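Local coordinates for protein flap endonuclease 1 (Methanocaldococcus jannaschii, PDB 1A76) that cleaves 5'-flap DNA structures and acts as a magnesium-dependent 5'-3' exonuclease in DNA replication and repair, at residues E202-L207 with D212-I217; I217-G222 with E260-F265; D7-N12 with I233-A238; I76-G81 with S158-K163. All coordinates share one frame; numbering follows the deposited sequence.

Contact 1: residues E202-L207 with D212-I217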
# COMPACT_ATOMS: atom_id res chain seq x y z
N GLU A 202 -5.83 -20.25 -4.67
CA GLU A 202 -6.16 -20.54 -6.06
C GLU A 202 -4.93 -20.40 -6.97
O GLU A 202 -4.72 -21.24 -7.85
CB GLU A 202 -7.27 -19.62 -6.56
CG GLU A 202 -7.22 -19.35 -8.05
CD GLU A 202 -8.53 -18.79 -8.58
OE1 GLU A 202 -8.92 -17.68 -8.16
OE2 GLU A 202 -9.18 -19.47 -9.41
N VAL A 203 -4.15 -19.34 -6.76
CA VAL A 203 -2.95 -19.10 -7.55
C VAL A 203 -2.01 -20.31 -7.44
O VAL A 203 -1.58 -20.87 -8.45
CB VAL A 203 -2.16 -17.84 -7.05
CG1 VAL A 203 -0.85 -17.71 -7.84
CG2 VAL A 203 -2.99 -16.58 -7.24
N LEU A 204 -1.72 -20.72 -6.21
CA LEU A 204 -0.82 -21.84 -5.97
C LEU A 204 -1.30 -23.19 -6.53
O LEU A 204 -0.51 -23.93 -7.13
CB LEU A 204 -0.54 -21.96 -4.47
CG LEU A 204 -0.15 -20.64 -3.80
CD1 LEU A 204 0.32 -20.88 -2.37
CD2 LEU A 204 0.96 -19.99 -4.62
N GLU A 205 -2.58 -23.50 -6.34
CA GLU A 205 -3.14 -24.76 -6.83
C GLU A 205 -3.17 -24.80 -8.36
O GLU A 205 -2.81 -25.82 -8.97
CB GLU A 205 -4.55 -24.98 -6.27
CG GLU A 205 -4.62 -25.17 -4.74
CD GLU A 205 -4.18 -26.55 -4.26
OE1 GLU A 205 -3.63 -27.34 -5.06
OE2 GLU A 205 -4.39 -26.84 -3.07
N ASP A 206 -3.60 -23.70 -8.97
CA ASP A 206 -3.68 -23.62 -10.42
C ASP A 206 -2.32 -23.69 -11.11
O ASP A 206 -2.19 -24.35 -12.14
CB ASP A 206 -4.39 -22.33 -10.84
CG ASP A 206 -5.88 -22.41 -10.66
OD1 ASP A 206 -6.33 -23.36 -9.97
OD2 ASP A 206 -6.60 -21.54 -11.19
N LEU A 207 -1.32 -23.01 -10.54
CA LEU A 207 0.03 -23.01 -11.12
C LEU A 207 0.87 -24.18 -10.62
O LEU A 207 1.96 -24.45 -11.13
CB LEU A 207 0.74 -21.69 -10.80
CG LEU A 207 0.31 -20.45 -11.60
CD1 LEU A 207 1.08 -19.23 -11.11
CD2 LEU A 207 0.58 -20.65 -13.08
N ASP A 212 6.62 -20.26 -1.41
CA ASP A 212 8.07 -20.09 -1.53
C ASP A 212 8.48 -20.03 -3.02
O ASP A 212 9.33 -19.23 -3.39
CB ASP A 212 8.82 -21.23 -0.81
CG ASP A 212 8.89 -21.03 0.71
OD1 ASP A 212 8.86 -19.87 1.20
OD2 ASP A 212 8.98 -22.05 1.42
N ASP A 213 7.85 -20.87 -3.85
CA ASP A 213 8.10 -20.90 -5.31
C ASP A 213 7.67 -19.56 -5.96
O ASP A 213 8.35 -19.03 -6.84
CB ASP A 213 7.28 -22.00 -5.99
CG ASP A 213 7.81 -23.40 -5.73
OD1 ASP A 213 9.00 -23.57 -5.37
OD2 ASP A 213 7.01 -24.33 -5.90
N LEU A 214 6.50 -19.06 -5.56
CA LEU A 214 5.98 -17.79 -6.09
C LEU A 214 6.96 -16.64 -5.78
O LEU A 214 7.20 -15.77 -6.63
CB LEU A 214 4.60 -17.49 -5.48
CG LEU A 214 3.83 -16.27 -6.02
CD1 LEU A 214 3.63 -16.40 -7.53
CD2 LEU A 214 2.47 -16.16 -5.32
N ILE A 215 7.51 -16.66 -4.57
CA ILE A 215 8.47 -15.65 -4.13
C ILE A 215 9.73 -15.74 -5.02
O ILE A 215 10.34 -14.73 -5.38
CB ILE A 215 8.86 -15.89 -2.64
CG1 ILE A 215 7.68 -15.50 -1.74
CG2 ILE A 215 10.08 -15.05 -2.24
CD1 ILE A 215 7.79 -16.02 -0.31
N ASP A 216 10.12 -16.95 -5.40
CA ASP A 216 11.29 -17.13 -6.25
C ASP A 216 11.00 -16.50 -7.62
O ASP A 216 11.83 -15.76 -8.15
CB ASP A 216 11.62 -18.62 -6.40
CG ASP A 216 12.40 -19.18 -5.20
OD1 ASP A 216 12.81 -18.40 -4.32
OD2 ASP A 216 12.60 -20.41 -5.14
N ILE A 217 9.82 -16.77 -8.17
CA ILE A 217 9.42 -16.20 -9.46
C ILE A 217 9.51 -14.68 -9.33
O ILE A 217 10.04 -14.00 -10.21
CB ILE A 217 7.96 -16.60 -9.84
CG1 ILE A 217 7.89 -18.08 -10.18
CG2 ILE A 217 7.48 -15.78 -11.04
CD1 ILE A 217 6.48 -18.65 -10.15
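L207 O, one turn beyond the V203 that meets L214, takes a hydrogen bond from Y239 OH and a weak one from R243 NE, so the C-terminal end of helix 200-207 is tied to helix 235-244. The same turn is closed by L207 N bonding to V203 O at 3.0 Å. Between the two segments themselves the contact is purely apolar and light. L214 does the reaching: with CG opposite its backbone N (chi1 -174°), the side chain leaves helix 211-221 and sends CD2 to both partners. L204 comes at it nearly at a right angle, and its CD2 stops 4.2 Å from L214 CD2. V203 adds CG1, 4.4 Å from that same L214 CD2, so a single methyl is met by two branched side chains from adjacent positions of one turn. Polar groups lie elsewhere on helix 211-221: D212 forms a salt bridge with K266, and D216 one with K248 and a hydrogen bond with Y258 OH. Two consecutive helices of the I-domain, 200-207 and 211-221, thus pack through one leucine. L214 also touches F5 of the N-terminal loop, while D213 packs on V242 of helix 235-244 and I215 on helix 258-266, further sides of helix 211-221.

Contact 2: residues I217-G222 with E260-F265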
# COMPACT_ATOMS: atom_id res chain seq x y z
N ILE A 217 9.82 -16.77 -8.17
CA ILE A 217 9.42 -16.20 -9.46
C ILE A 217 9.51 -14.68 -9.33
O ILE A 217 10.04 -14.00 -10.21
CB ILE A 217 7.96 -16.60 -9.84
CG1 ILE A 217 7.89 -18.08 -10.18
CG2 ILE A 217 7.48 -15.78 -11.04
CD1 ILE A 217 6.48 -18.65 -10.15
N ALA A 218 9.00 -14.15 -8.21
CA ALA A 218 9.04 -12.72 -7.95
C ALA A 218 10.47 -12.20 -7.93
O ALA A 218 10.78 -11.15 -8.51
CB ALA A 218 8.36 -12.42 -6.62
N ILE A 219 11.35 -12.93 -7.26
CA ILE A 219 12.74 -12.52 -7.18
C ILE A 219 13.36 -12.49 -8.58
O ILE A 219 14.07 -11.53 -8.91
CB ILE A 219 13.54 -13.44 -6.22
CG1 ILE A 219 13.09 -13.16 -4.77
CG2 ILE A 219 15.03 -13.18 -6.34
CD1 ILE A 219 13.61 -14.16 -3.74
N PHE A 220 13.09 -13.50 -9.40
CA PHE A 220 13.60 -13.55 -10.79
C PHE A 220 13.14 -12.33 -11.56
O PHE A 220 13.92 -11.70 -12.29
CB PHE A 220 13.06 -14.78 -11.54
CG PHE A 220 13.91 -16.01 -11.43
CD1 PHE A 220 15.18 -16.04 -12.00
CD2 PHE A 220 13.43 -17.14 -10.79
CE1 PHE A 220 15.96 -17.20 -11.94
CE2 PHE A 220 14.20 -18.30 -10.72
CZ PHE A 220 15.47 -18.32 -11.30
N MET A 221 11.86 -12.01 -11.44
CA MET A 221 11.31 -10.89 -12.18
C MET A 221 11.84 -9.59 -11.62
O MET A 221 12.01 -8.62 -12.35
CB MET A 221 9.78 -10.93 -12.11
CG MET A 221 9.18 -12.13 -12.86
SD MET A 221 7.41 -12.33 -12.58
CE MET A 221 6.75 -10.90 -13.39
N GLY A 222 12.10 -9.58 -10.31
CA GLY A 222 12.63 -8.39 -9.66
C GLY A 222 11.66 -7.81 -8.64
O GLY A 222 10.52 -7.48 -8.98
N GLU A 260 18.27 -13.15 2.38
CA GLU A 260 17.81 -12.00 3.11
C GLU A 260 16.47 -11.51 2.55
O GLU A 260 15.56 -11.17 3.30
CB GLU A 260 18.86 -10.88 3.03
CG GLU A 260 20.10 -11.09 3.90
CD GLU A 260 20.94 -12.32 3.51
OE1 GLU A 260 21.08 -12.62 2.30
OE2 GLU A 260 21.46 -12.98 4.44
N ILE A 261 16.36 -11.49 1.22
CA ILE A 261 15.14 -11.04 0.56
C ILE A 261 13.99 -11.96 0.94
O ILE A 261 12.88 -11.50 1.25
CB ILE A 261 15.32 -11.02 -0.99
CG1 ILE A 261 16.39 -10.01 -1.38
CG2 ILE A 261 13.99 -10.67 -1.67
CD1 ILE A 261 16.95 -10.24 -2.76
N LYS A 262 14.26 -13.27 0.91
CA LYS A 262 13.27 -14.27 1.26
C LYS A 262 12.75 -14.02 2.67
O LYS A 262 11.54 -14.07 2.92
CB LYS A 262 13.89 -15.68 1.20
CG LYS A 262 14.05 -16.22 -0.22
CD LYS A 262 14.40 -17.70 -0.22
CE LYS A 262 15.75 -17.97 0.45
NZ LYS A 262 16.32 -19.33 0.15
N ARG A 263 13.67 -13.76 3.60
CA ARG A 263 13.29 -13.51 4.98
C ARG A 263 12.41 -12.28 5.14
O ARG A 263 11.60 -12.22 6.05
CB ARG A 263 14.55 -13.38 5.85
CG ARG A 263 14.79 -14.60 6.74
CD ARG A 263 16.12 -14.52 7.49
NE ARG A 263 17.27 -14.84 6.64
CZ ARG A 263 17.71 -16.07 6.39
NH1 ARG A 263 17.09 -17.12 6.91
NH2 ARG A 263 18.77 -16.25 5.61
N ILE A 264 12.55 -11.31 4.24
CA ILE A 264 11.73 -10.11 4.27
C ILE A 264 10.26 -10.49 4.06
O ILE A 264 9.37 -9.95 4.72
CB ILE A 264 12.14 -9.09 3.17
CG1 ILE A 264 13.12 -8.06 3.74
CG2 ILE A 264 10.89 -8.36 2.63
CD1 ILE A 264 14.27 -7.72 2.83
N PHE A 265 10.01 -11.42 3.14
CA PHE A 265 8.64 -11.85 2.85
C PHE A 265 8.10 -12.88 3.82
O PHE A 265 6.92 -12.87 4.15
CB PHE A 265 8.55 -12.41 1.42
CG PHE A 265 8.75 -11.38 0.36
CD1 PHE A 265 7.74 -10.45 0.07
CD2 PHE A 265 9.96 -11.28 -0.31
CE1 PHE A 265 7.95 -9.43 -0.85
CE2 PHE A 265 10.19 -10.27 -1.24
CZ PHE A 265 9.17 -9.32 -1.51
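I219 and I261 face each other from helices 211-221 and 258-266, their CA atoms 8.2 Å apart, each side chain starting out toward the other helix. No hydrogen bond crosses; the join is made of methyl and methylene groups. I219 leads with its longer branch. CG1 lies opposite the carbonyl carbon (chi1 -71°), and the extended branch brings CD1 to 4.1 Å from I261 CG2. CG1 itself stands 4.1 Å from that same methyl, so I261 CG2 rests alongside the whole ethyl arm, the two side chains set obliquely. On its other contact I219 CD1 meets K262 CG at 4.1 Å, here crossing at about a right angle. K262 thus gives only the base of its chain to the packing; a bend at chi3 helps to take the ammonium away, to a salt bridge with D259 and a cation-pi contact with Y258. I219 also touches L251 of helix 247-254. The helix of I219 stops just past it: G222 N bonds to A218 O at 2.7 Å, and G222 then turns to positive phi (115°). Helix 211-221 is probably the first helix of the helix-3-turn-helix motif of FEN1 enzymes. The side chain of I261 is about 8 Å from that of D224, a ligand of the second magnesium, so this packing lies near the two-metal site.

Contact 3: residues D7-N12 with I233-A238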
# COMPACT_ATOMS: atom_id res chain seq x y z
N ASP A 7 -0.88 -10.88 -15.88
CA ASP A 7 -1.13 -11.80 -16.98
C ASP A 7 -0.81 -13.27 -16.69
O ASP A 7 -1.16 -14.15 -17.47
CB ASP A 7 -0.32 -11.34 -18.20
CG ASP A 7 -0.64 -12.13 -19.46
OD1 ASP A 7 -0.02 -13.19 -19.68
OD2 ASP A 7 -1.51 -11.67 -20.24
N PHE A 8 -0.17 -13.54 -15.56
CA PHE A 8 0.24 -14.90 -15.26
C PHE A 8 -0.42 -15.64 -14.11
O PHE A 8 -0.19 -16.83 -13.94
CB PHE A 8 1.75 -14.93 -15.09
CG PHE A 8 2.47 -14.23 -16.19
CD1 PHE A 8 2.65 -14.85 -17.42
CD2 PHE A 8 2.93 -12.92 -16.02
CE1 PHE A 8 3.27 -14.19 -18.47
CE2 PHE A 8 3.55 -12.25 -17.06
CZ PHE A 8 3.72 -12.89 -18.30
N ILE A 9 -1.25 -14.97 -13.33
CA ILE A 9 -1.89 -15.66 -12.23
C ILE A 9 -3.40 -15.60 -12.32
O ILE A 9 -3.97 -14.68 -12.90
CB ILE A 9 -1.44 -15.07 -10.88
CG1 ILE A 9 -1.87 -13.61 -10.76
CG2 ILE A 9 0.08 -15.16 -10.76
CD1 ILE A 9 -1.40 -12.94 -9.49
N PRO A 10 -4.08 -16.63 -11.78
CA PRO A 10 -5.55 -16.63 -11.83
C PRO A 10 -6.12 -15.51 -10.97
O PRO A 10 -5.58 -15.17 -9.93
CB PRO A 10 -5.93 -18.02 -11.31
CG PRO A 10 -4.74 -18.51 -10.53
CD PRO A 10 -3.53 -17.86 -11.17
N LYS A 11 -7.21 -14.91 -11.44
CA LYS A 11 -7.87 -13.84 -10.71
C LYS A 11 -9.27 -13.73 -11.25
O LYS A 11 -9.56 -14.24 -12.33
CB LYS A 11 -7.13 -12.52 -10.89
CG LYS A 11 -7.26 -11.92 -12.27
CD LYS A 11 -5.94 -12.00 -13.02
CE LYS A 11 -5.16 -10.71 -12.88
NZ LYS A 11 -4.74 -10.53 -11.47
N ASN A 12 -10.16 -13.10 -10.50
CA ASN A 12 -11.53 -12.97 -10.96
C ASN A 12 -12.15 -11.63 -10.62
O ASN A 12 -11.88 -11.04 -9.56
CB ASN A 12 -12.40 -14.09 -10.36
CG ASN A 12 -11.92 -15.48 -10.76
OD1 ASN A 12 -12.19 -15.94 -11.87
ND2 ASN A 12 -11.21 -16.15 -9.86
N ILE A 233 14.98 -12.34 -17.11
CA ILE A 233 14.05 -13.46 -17.05
C ILE A 233 12.65 -13.01 -16.65
O ILE A 233 12.47 -12.31 -15.64
CB ILE A 233 14.55 -14.53 -16.04
CG1 ILE A 233 15.79 -15.24 -16.59
CG2 ILE A 233 13.46 -15.56 -15.79
CD1 ILE A 233 16.69 -15.79 -15.50
N GLY A 234 11.66 -13.41 -17.44
CA GLY A 234 10.27 -13.07 -17.15
C GLY A 234 9.54 -14.15 -16.35
O GLY A 234 10.15 -15.12 -15.89
N PHE A 235 8.22 -14.01 -16.21
CA PHE A 235 7.43 -14.97 -15.44
C PHE A 235 7.49 -16.40 -15.99
O PHE A 235 7.71 -17.35 -15.23
CB PHE A 235 5.97 -14.49 -15.34
CG PHE A 235 5.13 -15.31 -14.39
CD1 PHE A 235 4.64 -16.56 -14.76
CD2 PHE A 235 4.82 -14.83 -13.12
CE1 PHE A 235 3.85 -17.32 -13.88
CE2 PHE A 235 4.03 -15.58 -12.24
CZ PHE A 235 3.55 -16.83 -12.63
N LYS A 236 7.31 -16.55 -17.30
CA LYS A 236 7.32 -17.84 -17.96
C LYS A 236 8.61 -18.61 -17.74
O LYS A 236 8.59 -19.79 -17.39
CB LYS A 236 7.09 -17.66 -19.47
CG LYS A 236 5.64 -17.70 -19.92
CD LYS A 236 5.51 -18.28 -21.34
CE LYS A 236 4.73 -19.59 -21.34
NZ LYS A 236 5.54 -20.75 -21.85
N ARG A 237 9.74 -17.95 -17.98
CA ARG A 237 11.04 -18.59 -17.81
C ARG A 237 11.34 -18.91 -16.36
O ARG A 237 11.91 -19.95 -16.04
CB ARG A 237 12.15 -17.69 -18.39
CG ARG A 237 13.57 -18.13 -18.03
CD ARG A 237 14.00 -19.43 -18.75
NE ARG A 237 15.42 -19.69 -18.50
CZ ARG A 237 15.96 -20.90 -18.39
NH1 ARG A 237 15.21 -21.99 -18.50
NH2 ARG A 237 17.26 -21.02 -18.15
N ALA A 238 10.94 -18.01 -15.47
CA ALA A 238 11.17 -18.19 -14.04
C ALA A 238 10.33 -19.35 -13.51
O ALA A 238 10.81 -20.17 -12.71
CB ALA A 238 10.83 -16.90 -13.31
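F8 in the N-terminal loop and F235 at the start of helix 235-244 form a near-parallel aromatic pair, joining the N-domain to what is probably the second helix of the helix-3-turn-helix motif. Along 233-238 the helix is entered at G234, its N-cap residue. F235 follows and carries most of the contact. Its CG is set opposite the backbone N (chi1 -171°), which throws the ring outward to the loop. There the two rings lie almost flat to one another, planes 7° apart, but slid past each other in opposite directions: the centroids are 4.7 Å apart and the rings barely overlap. Each ring instead has the other's CB over its face, and F235 CB sits 3.6 Å from the centroid of the F8 ring in a CH-pi contact. D7 OD1 lies above the opposite face of F8, towards the rim. I9 adds a third group, CG2, 4.2 Å from F235 CE2. I217 lies over the face of the F235 ring turned away from F8, and L207 and M221 close in around it, which wedges the ring between the loop and helices 200-207 and 211-221. Cut back to alanine, this residue would probably leave F8 without its stacking partner and open a gap beside I9 and I217. K236 comes next and touches more lightly: its CG approaches F8 CE1 obliquely at 4.5 Å, while the rest of its chain leads away from the loop. R237 turns to E240 in a salt bridge. At A238 the first turn closes, with A238 N bonded to G234 O at 3.0 Å.

Contact 4: residues I76-G81 with S158-K163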
# COMPACT_ATOMS: atom_id res chain seq x y z
N ILE A 76 -9.67 -0.74 7.41
CA ILE A 76 -8.73 -0.34 8.43
C ILE A 76 -7.53 0.05 7.57
O ILE A 76 -7.07 -0.73 6.73
CB ILE A 76 -8.37 -1.49 9.41
CG1 ILE A 76 -7.29 -1.00 10.38
CG2 ILE A 76 -7.92 -2.73 8.65
CD1 ILE A 76 -7.45 -1.50 11.80
N TRP A 77 -7.04 1.28 7.76
CA TRP A 77 -5.92 1.78 6.98
C TRP A 77 -4.58 1.37 7.59
O TRP A 77 -4.36 1.47 8.80
CB TRP A 77 -6.02 3.31 6.87
CG TRP A 77 -7.06 3.75 5.91
CD1 TRP A 77 -8.42 3.68 6.06
CD2 TRP A 77 -6.84 4.32 4.61
NE1 TRP A 77 -9.05 4.16 4.95
CE2 TRP A 77 -8.11 4.56 4.04
CE3 TRP A 77 -5.69 4.64 3.87
CZ2 TRP A 77 -8.26 5.11 2.76
CZ3 TRP A 77 -5.84 5.19 2.60
CH2 TRP A 77 -7.12 5.42 2.06
N VAL A 78 -3.68 0.91 6.73
CA VAL A 78 -2.37 0.49 7.18
C VAL A 78 -1.28 1.34 6.55
O VAL A 78 -1.13 1.38 5.32
CB VAL A 78 -2.11 -0.99 6.86
CG1 VAL A 78 -0.86 -1.46 7.55
CG2 VAL A 78 -3.28 -1.83 7.30
N PHE A 79 -0.51 2.01 7.40
CA PHE A 79 0.56 2.86 6.92
C PHE A 79 1.92 2.24 7.16
O PHE A 79 2.05 1.30 7.94
CB PHE A 79 0.43 4.24 7.57
CG PHE A 79 -0.80 4.98 7.12
CD1 PHE A 79 -0.78 5.75 5.95
CD2 PHE A 79 -1.98 4.91 7.86
CE1 PHE A 79 -1.93 6.43 5.52
CE2 PHE A 79 -3.13 5.57 7.44
CZ PHE A 79 -3.11 6.34 6.27
N ASP A 80 2.93 2.75 6.45
CA ASP A 80 4.29 2.23 6.55
C ASP A 80 5.00 2.65 7.83
O ASP A 80 5.85 1.92 8.34
CB ASP A 80 5.14 2.73 5.37
CG ASP A 80 4.89 1.97 4.08
OD1 ASP A 80 4.25 0.91 4.13
OD2 ASP A 80 5.33 2.43 3.02
N GLY A 81 4.64 3.81 8.36
CA GLY A 81 5.33 4.29 9.54
C GLY A 81 6.66 4.74 8.96
O GLY A 81 7.71 4.12 9.17
N SER A 158 -1.01 -7.85 5.17
CA SER A 158 -1.08 -9.27 4.84
C SER A 158 -1.24 -10.09 6.12
O SER A 158 -2.07 -11.00 6.18
CB SER A 158 0.17 -9.70 4.08
OG SER A 158 0.34 -8.91 2.90
N TYR A 159 -0.44 -9.77 7.13
CA TYR A 159 -0.50 -10.47 8.42
C TYR A 159 -1.90 -10.40 9.03
O TYR A 159 -2.41 -11.39 9.57
CB TYR A 159 0.53 -9.86 9.39
CG TYR A 159 0.37 -10.28 10.84
CD1 TYR A 159 0.68 -11.58 11.25
CD2 TYR A 159 -0.01 -9.35 11.82
CE1 TYR A 159 0.61 -11.95 12.60
CE2 TYR A 159 -0.08 -9.72 13.18
CZ TYR A 159 0.24 -11.02 13.55
OH TYR A 159 0.19 -11.40 14.87
N MET A 160 -2.52 -9.23 8.97
CA MET A 160 -3.86 -9.05 9.52
C MET A 160 -4.87 -9.91 8.77
O MET A 160 -5.84 -10.44 9.34
CB MET A 160 -4.27 -7.58 9.45
CG MET A 160 -3.41 -6.66 10.35
SD MET A 160 -3.36 -4.92 9.86
CE MET A 160 -4.98 -4.36 10.37
N ALA A 161 -4.66 -10.05 7.47
CA ALA A 161 -5.56 -10.85 6.65
C ALA A 161 -5.31 -12.32 6.94
O ALA A 161 -6.25 -13.10 7.07
CB ALA A 161 -5.33 -10.55 5.17
N LYS A 162 -4.04 -12.70 7.05
CA LYS A 162 -3.71 -14.09 7.33
C LYS A 162 -4.34 -14.52 8.65
O LYS A 162 -4.88 -15.63 8.76
CB LYS A 162 -2.19 -14.26 7.38
CG LYS A 162 -1.60 -14.72 6.05
CD LYS A 162 -0.15 -14.31 5.89
CE LYS A 162 0.78 -15.25 6.63
NZ LYS A 162 1.78 -14.48 7.44
N LYS A 163 -4.30 -13.64 9.65
CA LYS A 163 -4.88 -13.93 10.97
C LYS A 163 -6.39 -14.01 10.97
O LYS A 163 -6.98 -14.50 11.93
CB LYS A 163 -4.48 -12.86 11.98
CG LYS A 163 -2.99 -12.73 12.20
CD LYS A 163 -2.71 -12.18 13.58
CE LYS A 163 -3.49 -10.91 13.84
NZ LYS A 163 -3.39 -10.50 15.27
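M160 of helix 153-162 reaches across to I76 and V78 on strand 74-79, and its chain carries the whole contact. From CB, which points at the strand, CG lies opposite the carbonyl carbon (chi1 -66°); neither atom is close to the strand, and they act as a spacer. SD is the first to touch, meeting V78 CG2 at 4.0 Å as the two side chains come together tip to tip. At SD the chain bends (chi3 75°), and this turns CE aside to I76. CE lies 3.8 Å from I76 CG2 and 4.0 Å from I76 CD1, with I76 CG1 at 4.1 Å, so the methyl is seated against the three outer carbons of the isoleucine, the two side chains meeting at a slant. All three residues are buried. Just beyond V78 the strand runs out to D80, a predicted ligand of the first magnesium, whose OD1 accepts a hydrogen bond from G153 N at the start of M160's own helix. Helix 153-162 belongs to a crossover from strand 146-148 to the parallel strand 168-170, passing over the sheet of the PIN-type nuclease core. Strand 74-79 lies between strands 23-27 and 146-148. I76 and V78 face helix 153-162, while W77, pointing the other way, packs on helices 28-38 and 129-142, so the strand is sandwiched between helical layers.

Contacts 1, 2 and 3 form one continuous block and contact 4 stands apart in the nuclease core. Contacts 1 and 2 both draw on helix 211-221, share I217, and touch where I215 CD1 comes to 4.1 Å from F265 CB. Contact 3 leans on both: I217 CG2 lies 3.5 Å from F235 CD2, and M221 SD 3.6 Å from the same atom. Contact 4 comes within about 6 Å of contact 2 (nearest atoms) without touching. It also holds D80, a predicted ligand of the first magnesium. Measured from the side chains, V78 of contact 4 is about 9 Å from a bound manganese, I261 of contact 2 about 11 Å, and L214 and I9 of contacts 1 and 3 about 14 Å.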